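Local structure of peptidase S8 and S53, subtilisin, kexin, sedolisin (Mycobacterium smegmatis, 4KG7) at residues T160-V165 with Q192-A197; R167-G172 with L199-L204. The protein is a mycosin of the subtilisin-like S8 family, probably acting as a serine endopeptidase within the mycobacterial ESX-3 type VII secretion system. All coordinates share one frame; numbering follows the deposited sequence.

Interaction 1: residues T160-V165 with Q192-A197; sequences TLARAV and QSVLGA
Two neighbouring helices of the subtilisin fold, 150-170 and 193-205, pack here side by side against the parallel sheet, and Ala162 meets Leu195 where they come close. Sheet strand 175-178 and the short strand 182-185 lie between them in the chain. The short helical segments run nearly parallel, their axes 8.6 Å apart and inclined by 18°. The small side chain of Ala162 is consistent with this close approach: it turns its methyl toward the partner helix, CB lying 3.8 Å from Leu195 CA, and the CA atoms of Ala162 and Leu195 are separated by 4.7 Å. Leu195 leaves its helix along the side of the interface and bends inward at its end. With CG anti to the backbone N (chi1 178°), its CD1 branch lies against the backbone of Ala162, 3.9 Å from Ala162 N, and 4.0 Å from Ala162 CB. Leu161 holds almost the same pair of torsions, and the two leucines cross obliquely. Leu161 touches Ile72 of the sheet strand 68-73, while Leu195 meets Ile251 of strand 248-251, which is not part of that sheet. The side chain of Leu161 is about 9 Å from that of Asp73, the predicted charge-relay aspartate, so this apolar contact lies near the probable active site. At the more exposed margin Val194 adds its CG1 branch, 4.3 Å from Ala162 CB. No hydrogen bond joins the segments; deeper in, Leu195 CD1 sits against Leu161, 3.9 Å from Leu161 CG.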
ATOM      1  N   THR A 160      16.002   2.420  -0.338  1.00  9.01           N
ATOM      2  CA  THR A 160      15.556   1.484   0.686  1.00  8.46           C
ATOM      3  C   THR A 160      14.347   0.677   0.226  1.00  7.81           C
ATOM      4  O   THR A 160      14.230  -0.505   0.588  1.00  7.65           O
ATOM      5  CB  THR A 160      15.208   2.179   2.004  1.00  8.48           C
ATOM      6  OG1 THR A 160      14.208   3.172   1.756  1.00  8.45           O
ATOM      7  CG2 THR A 160      16.433   2.812   2.613  1.00  9.03           C
ATOM      8  N   LEU A 161      13.472   1.281  -0.586  1.00  7.34           N
ATOM      9  CA  LEU A 161      12.298   0.562  -1.017  1.00  6.90           C
ATOM     10  C   LEU A 161      12.726  -0.689  -1.824  1.00  6.70           C
ATOM     11  O   LEU A 161      12.177  -1.796  -1.646  1.00  6.53           O
ATOM     12  CB  LEU A 161      11.385   1.424  -1.884  1.00  6.91           C
ATOM     13  CG  LEU A 161      10.142   0.685  -2.397  1.00  6.69           C
ATOM     14  CD1 LEU A 161       9.337   0.120  -1.262  1.00  6.58           C
ATOM     15  CD2 LEU A 161       9.284   1.628  -3.245  1.00  6.78           C
ATOM     16  N   ALA A 162      13.720  -0.510  -2.700  1.00  6.92           N
ATOM     17  CA  ALA A 162      14.146  -1.624  -3.554  1.00  6.88           C
ATOM     18  C   ALA A 162      14.700  -2.757  -2.701  1.00  6.82           C
ATOM     19  O   ALA A 162      14.415  -3.936  -2.952  1.00  6.75           O
ATOM     20  CB  ALA A 162      15.190  -1.165  -4.531  1.00  7.26           C
ATOM     21  N   ARG A 163      15.524  -2.413  -1.711  1.00  6.97           N
ATOM     22  CA  ARG A 163      16.046  -3.442  -0.828  1.00  7.01           C
ATOM     23  C   ARG A 163      14.920  -4.122  -0.055  1.00  6.58           C
ATOM     24  O   ARG A 163      14.926  -5.347   0.139  1.00  6.65           O
ATOM     25  CB  ARG A 163      17.087  -2.862   0.121  1.00  7.33           C
ATOM     26  CG  ARG A 163      18.375  -2.483  -0.595  1.00  7.85           C
ATOM     27  CD  ARG A 163      19.471  -2.172   0.418  1.00  8.37           C
ATOM     28  NE  ARG A 163      19.366  -0.838   0.993  1.00  8.56           N
ATOM     29  CZ  ARG A 163      19.537  -0.500   2.273  1.00  8.80           C
ATOM     30  NH1 ARG A 163      19.690  -1.388   3.245  1.00  8.93           N
ATOM     31  NH2 ARG A 163      19.511   0.780   2.592  1.00  9.13           N
ATOM     32  N   ALA A 164      13.975  -3.325   0.432  1.00  6.28           N
ATOM     33  CA  ALA A 164      12.876  -3.876   1.242  1.00  5.96           C
ATOM     34  C   ALA A 164      12.010  -4.833   0.449  1.00  5.81           C
ATOM     35  O   ALA A 164      11.490  -5.803   0.993  1.00  5.59           O
ATOM     36  CB  ALA A 164      12.032  -2.751   1.809  1.00  5.84           C
ATOM     37  N   VAL A 165      11.828  -4.540  -0.822  1.00  5.87           N
ATOM     38  CA  VAL A 165      11.038  -5.398  -1.698  1.00  5.85           C
ATOM     39  C   VAL A 165      11.708  -6.754  -1.874  1.00  6.04           C
ATOM     40  O   VAL A 165      11.063  -7.778  -1.772  1.00  6.08           O
ATOM     41  CB  VAL A 165      10.760  -4.693  -3.051  1.00  5.96           C
ATOM     42  CG1 VAL A 165      10.338  -5.673  -4.141  1.00  6.04           C
ATOM     43  CG2 VAL A 165       9.753  -3.558  -2.883  1.00  5.85           C
ATOM     44  N   GLN A 192      15.474   4.640 -12.292  1.00 19.31           N
ATOM     45  CA  GLN A 192      15.024   3.751 -11.234  1.00 16.64           C
ATOM     46  C   GLN A 192      15.293   2.314 -11.609  1.00 14.54           C
ATOM     47  O   GLN A 192      14.530   1.402 -11.221  1.00 13.25           O
ATOM     48  CB  GLN A 192      13.534   3.916 -10.998  1.00 16.55           C
ATOM     49  CG  GLN A 192      13.149   5.298 -10.526  1.00 16.97           C
ATOM     50  CD  GLN A 192      11.670   5.423 -10.286  1.00 17.05           C
ATOM     51  OE1 GLN A 192      10.959   4.429 -10.151  1.00 15.45           O
ATOM     52  NE2 GLN A 192      11.191   6.671 -10.215  1.00 17.77           N
ATOM     53  N   SER A 193      16.373   2.069 -12.345  1.00 13.75           N
ATOM     54  CA  SER A 193      16.671   0.706 -12.790  0.50 13.26           C
ATOM     55  C   SER A 193      16.774  -0.307 -11.635  1.00 12.38           C
ATOM     56  O   SER A 193      16.355  -1.436 -11.768  1.00 11.90           O
ATOM     57  CB  SER A 193      17.949   0.681 -13.630  0.50 13.95           C
ATOM     58  OG  SER A 193      19.021   1.287 -12.926  0.50 14.28           O
ATOM     59  N   VAL A 194      17.341   0.095 -10.506  1.00 11.55           N
ATOM     60  CA  VAL A 194      17.505  -0.833  -9.380  1.00 10.70           C
ATOM     61  C   VAL A 194      16.148  -1.182  -8.765  1.00  9.69           C
ATOM     62  O   VAL A 194      15.862  -2.330  -8.434  1.00  9.47           O
ATOM     63  CB  VAL A 194      18.514  -0.310  -8.332  1.00 10.99           C
ATOM     64  CG1 VAL A 194      18.570  -1.243  -7.125  1.00 10.69           C
ATOM     65  CG2 VAL A 194      19.882  -0.208  -8.973  1.00 11.58           C
ATOM     66  N   LEU A 195      15.309  -0.175  -8.583  1.00  9.10           N
ATOM     67  CA  LEU A 195      13.957  -0.416  -8.069  1.00  8.35           C
ATOM     68  C   LEU A 195      13.149  -1.278  -9.039  1.00  8.11           C
ATOM     69  O   LEU A 195      12.459  -2.227  -8.627  1.00  7.54           O
ATOM     70  CB  LEU A 195      13.238   0.932  -7.800  1.00  8.38           C
ATOM     71  CG  LEU A 195      11.785   0.834  -7.288  1.00  8.04           C
ATOM     72  CD1 LEU A 195      11.654   0.045  -5.979  1.00  7.71           C
ATOM     73  CD2 LEU A 195      11.199   2.224  -7.120  1.00  8.30           C
ATOM     74  N   GLY A 196      13.200  -0.934 -10.317  1.00  8.38           N
ATOM     75  CA  GLY A 196      12.567  -1.769 -11.316  1.00  8.33           C
ATOM     76  C   GLY A 196      13.033  -3.214 -11.242  1.00  8.21           C
ATOM     77  O   GLY A 196      12.228  -4.141 -11.275  1.00  8.04           O
ATOM     78  N   ALA A 197      14.335  -3.410 -11.107  1.00  8.44           N
ATOM     79  CA  ALA A 197      14.898  -4.760 -11.015  1.00  8.52           C
ATOM     80  C   ALA A 197      14.360  -5.501  -9.792  1.00  8.10           C
ATOM     81  O   ALA A 197      14.061  -6.696  -9.853  1.00  8.17           O
ATOM     82  CB  ALA A 197      16.410  -4.721 -10.982  1.00  8.95           C
TER

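Interaction 2: residues R167-G172 with L199-L204; sequences RAADMG and LRYAAL
The Tyr201 ring receives the Asp170 carboxylate at its edge, with OD1 in the ring plane, while the methyl of Ala169 approaches obliquely, its CB 4.5 Å from Tyr201 CE2. Carboxylate and ring planes stand 90° apart. Tyr201 OH donates a short hydrogen bond of 2.6 Å to Asp170 OD1, which accepts through its syn lone pair, on the side of OD2. The ring gets there because Tyr201 CG is anti to the backbone N (chi1 172°), which extends the phenol across the groove to the last turn of the other helix. The carboxylate also lies beside ring carbon CE2, 3.4 Å from Asp170 OD1. Beside this hydrogen bond the helices meet through two small residues, Ala169 CB lying 3.8 Å from Ala202 CB. Just beyond Asp170 helix 150-170 ends in a Schellman motif, where Gly172 takes positive phi (96°) and its N bonds back to Ala169 O. The hydrogen bond thus ties the exposed C-terminal end of one helix to the flank of the next. Tyr201 also packs on Val166 of helix 150-170, and on the sheet side Ala168 rests on Ile133 of strand 129-134 while Ala202 touches Ile210 of strand 209-213.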
ATOM      1  N   ARG A 167      13.893  -8.016   0.217  1.00  6.65           N
ATOM      2  CA  ARG A 167      13.836  -8.662   1.539  1.00  6.83           C
ATOM      3  C   ARG A 167      12.477  -9.324   1.791  1.00  6.70           C
ATOM      4  O   ARG A 167      12.419 -10.468   2.204  1.00  6.97           O
ATOM      5  CB  ARG A 167      14.142  -7.623   2.612  1.00  6.91           C
ATOM      6  CG  ARG A 167      14.296  -8.170   4.008  1.00  7.20           C
ATOM      7  CD  ARG A 167      14.566  -7.026   4.974  1.00  7.35           C
ATOM      8  NE  ARG A 167      14.957  -7.543   6.293  1.00  7.83           N
ATOM      9  CZ  ARG A 167      16.161  -8.044   6.611  1.00  8.42           C
ATOM     10  NH1 ARG A 167      17.170  -8.011   5.739  1.00  8.67           N
ATOM     11  NH2 ARG A 167      16.399  -8.494   7.854  1.00  8.91           N
ATOM     12  N   ALA A 168      11.398  -8.622   1.470  1.00  6.56           N
ATOM     13  CA  ALA A 168      10.056  -9.165   1.640  1.00  6.44           C
ATOM     14  C   ALA A 168       9.881 -10.439   0.824  1.00  6.80           C
ATOM     15  O   ALA A 168       9.365 -11.428   1.307  1.00  6.84           O
ATOM     16  CB  ALA A 168       9.028  -8.145   1.223  1.00  6.22           C
ATOM     17  N   ALA A 169      10.265 -10.382  -0.443  1.00  6.90           N
ATOM     18  CA  ALA A 169      10.126 -11.549  -1.333  1.00  7.28           C
ATOM     19  C   ALA A 169      10.931 -12.703  -0.817  1.00  7.82           C
ATOM     20  O   ALA A 169      10.439 -13.840  -0.777  1.00  8.26           O
ATOM     21  CB  ALA A 169      10.552 -11.196  -2.755  1.00  7.30           C
ATOM     22  N   ASP A 170      12.167 -12.442  -0.409  1.00  8.14           N
ATOM     23  CA  ASP A 170      13.043 -13.518   0.056  1.00  8.83           C
ATOM     24  C   ASP A 170      12.601 -14.100   1.373  1.00  9.28           C
ATOM     25  O   ASP A 170      12.921 -15.255   1.652  1.00 10.03           O
ATOM     26  CB  ASP A 170      14.490 -13.047   0.119  1.00  9.15           C
ATOM     27  CG  ASP A 170      15.100 -12.926  -1.233  1.00  9.38           C
ATOM     28  OD1 ASP A 170      14.484 -13.387  -2.227  1.00  9.50           O
ATOM     29  OD2 ASP A 170      16.220 -12.383  -1.325  1.00  9.83           O
ATOM     30  N   MET A 171      11.880 -13.320   2.176  1.00  9.30           N
ATOM     31  CA  MET A 171      11.243 -13.829   3.414  1.00  9.64           C
ATOM     32  C   MET A 171       9.965 -14.655   3.168  1.00  9.80           C
ATOM     33  O   MET A 171       9.366 -15.166   4.128  1.00 10.69           O
ATOM     34  CB  MET A 171      10.958 -12.684   4.385  1.00  9.57           C
ATOM     35  CG  MET A 171      12.220 -12.104   5.007  1.00  9.94           C
ATOM     36  SD  MET A 171      11.842 -10.764   6.145  1.00 10.20           S
ATOM     37  CE  MET A 171      11.282 -11.680   7.569  1.00 10.52           C
ATOM     38  N   GLY A 172       9.562 -14.819   1.916  1.00  9.71           N
ATOM     39  CA  GLY A 172       8.454 -15.688   1.562  1.00 10.00           C
ATOM     40  C   GLY A 172       7.107 -14.995   1.405  1.00  9.89           C
ATOM     41  O   GLY A 172       6.070 -15.664   1.303  1.00 10.60           O
ATOM     42  N   LEU A 199      11.499  -4.920  -8.143  1.00  7.13           N
ATOM     43  CA  LEU A 199      10.075  -5.223  -8.330  1.00  7.05           C
ATOM     44  C   LEU A 199       9.851  -6.378  -9.283  1.00  7.39           C
ATOM     45  O   LEU A 199       9.011  -7.219  -9.031  1.00  7.31           O
ATOM     46  CB  LEU A 199       9.337  -3.987  -8.825  1.00  7.08           C
ATOM     47  CG  LEU A 199       9.333  -2.792  -7.847  1.00  6.84           C
ATOM     48  CD1 LEU A 199       8.960  -1.536  -8.596  1.00  7.07           C
ATOM     49  CD2 LEU A 199       8.414  -3.008  -6.639  1.00  6.44           C
ATOM     50  N   ARG A 200      10.619  -6.421 -10.365  1.00  7.94           N
ATOM     51  CA  ARG A 200      10.572  -7.544 -11.282  1.00  8.52           C
ATOM     52  C   ARG A 200      10.982  -8.857 -10.631  1.00  8.39           C
ATOM     53  O   ARG A 200      10.355  -9.880 -10.849  1.00  8.26           O
ATOM     54  CB  ARG A 200      11.436  -7.267 -12.513  1.00  9.58           C
ATOM     55  CG  ARG A 200      11.362  -8.356 -13.564  1.00 10.52           C
ATOM     56  CD  ARG A 200      12.188  -8.022 -14.784  1.00 11.58           C
ATOM     57  NE  ARG A 200      12.347  -9.158 -15.693  1.00 12.84           N
ATOM     58  CZ  ARG A 200      13.244 -10.134 -15.538  1.00 13.65           C
ATOM     59  NH1 ARG A 200      14.042 -10.196 -14.476  1.00 13.89           N
ATOM     60  NH2 ARG A 200      13.323 -11.101 -16.438  1.00 14.52           N
ATOM     61  N   TYR A 201      12.057  -8.838  -9.853  1.00  8.23           N
ATOM     62  CA  TYR A 201      12.493 -10.020  -9.097  1.00  8.28           C
ATOM     63  C   TYR A 201      11.404 -10.556  -8.189  1.00  8.01           C
ATOM     64  O   TYR A 201      11.067 -11.749  -8.181  1.00  8.09           O
ATOM     65  CB  TYR A 201      13.741  -9.673  -8.302  1.00  8.37           C
ATOM     66  CG  TYR A 201      14.191 -10.731  -7.323  1.00  8.44           C
ATOM     67  CD1 TYR A 201      14.815 -11.875  -7.757  1.00  8.85           C
ATOM     68  CD2 TYR A 201      13.946 -10.590  -5.968  1.00  8.19           C
ATOM     69  CE1 TYR A 201      15.218 -12.846  -6.865  1.00  8.98           C
ATOM     70  CE2 TYR A 201      14.367 -11.534  -5.046  1.00  8.34           C
ATOM     71  CZ  TYR A 201      14.985 -12.683  -5.508  1.00  8.78           C
ATOM     72  OH  TYR A 201      15.433 -13.657  -4.662  1.00  9.53           O
ATOM     73  N   ALA A 202      10.796  -9.650  -7.434  1.00  7.63           N
ATOM     74  CA  ALA A 202       9.772 -10.042  -6.482  1.00  7.50           C
ATOM     75  C   ALA A 202       8.513 -10.527  -7.189  1.00  7.77           C
ATOM     76  O   ALA A 202       7.898 -11.480  -6.746  1.00  7.65           O
ATOM     77  CB  ALA A 202       9.442  -8.897  -5.527  1.00  7.21           C
ATOM     78  N   ALA A 203       8.132  -9.854  -8.283  1.00  7.93           N
ATOM     79  CA  ALA A 203       6.863 -10.186  -8.949  1.00  8.26           C
ATOM     80  C   ALA A 203       6.929 -11.424  -9.815  1.00  9.06           C
ATOM     81  O   ALA A 203       5.940 -12.131  -9.878  1.00  9.43           O
ATOM     82  CB  ALA A 203       6.347  -9.023  -9.757  1.00  8.17           C
ATOM     83  N   LEU A 204       8.066 -11.682 -10.441  1.00 10.05           N
ATOM     84  CA  LEU A 204       8.188 -12.798 -11.386  1.00 11.13           C
ATOM     85  C   LEU A 204       8.924 -13.986 -10.748  1.00 11.43           C
ATOM     86  O   LEU A 204       8.298 -15.001 -10.389  1.00 11.91           O
ATOM     87  CB  LEU A 204       8.826 -12.303 -12.703  1.00 11.98           C
ATOM     88  CG  LEU A 204       8.026 -11.248 -13.477  1.00 12.73           C
ATOM     89  CD1 LEU A 204       8.659 -11.046 -14.847  1.00 13.60           C
ATOM     90  CD2 LEU A 204       6.557 -11.572 -13.587  1.00 13.18           C
TER

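In the fold
From the N terminus the chain passes through helix 150-170, giving first 160-165 and then 167-172, runs through the sheet as strand 175-178, and enters helix 193-205 from the N-cap Gln192, giving 192-197 and then 199-204. Each contact closes a loop with 26 residues between its segments, and the two loops cross because the segments alternate. Matching order on both helices is what a parallel pair produces. Interactions 1 and 2 are consecutive levels of one helix-helix interface, their centres 10 Å apart, joined by Val165 CG1 against Ala202 CB at 3.6 Å. The interface runs from an apolar level near the predicted catalytic aspartate to the Tyr201–Asp170 hydrogen bond, away from the annotated sites.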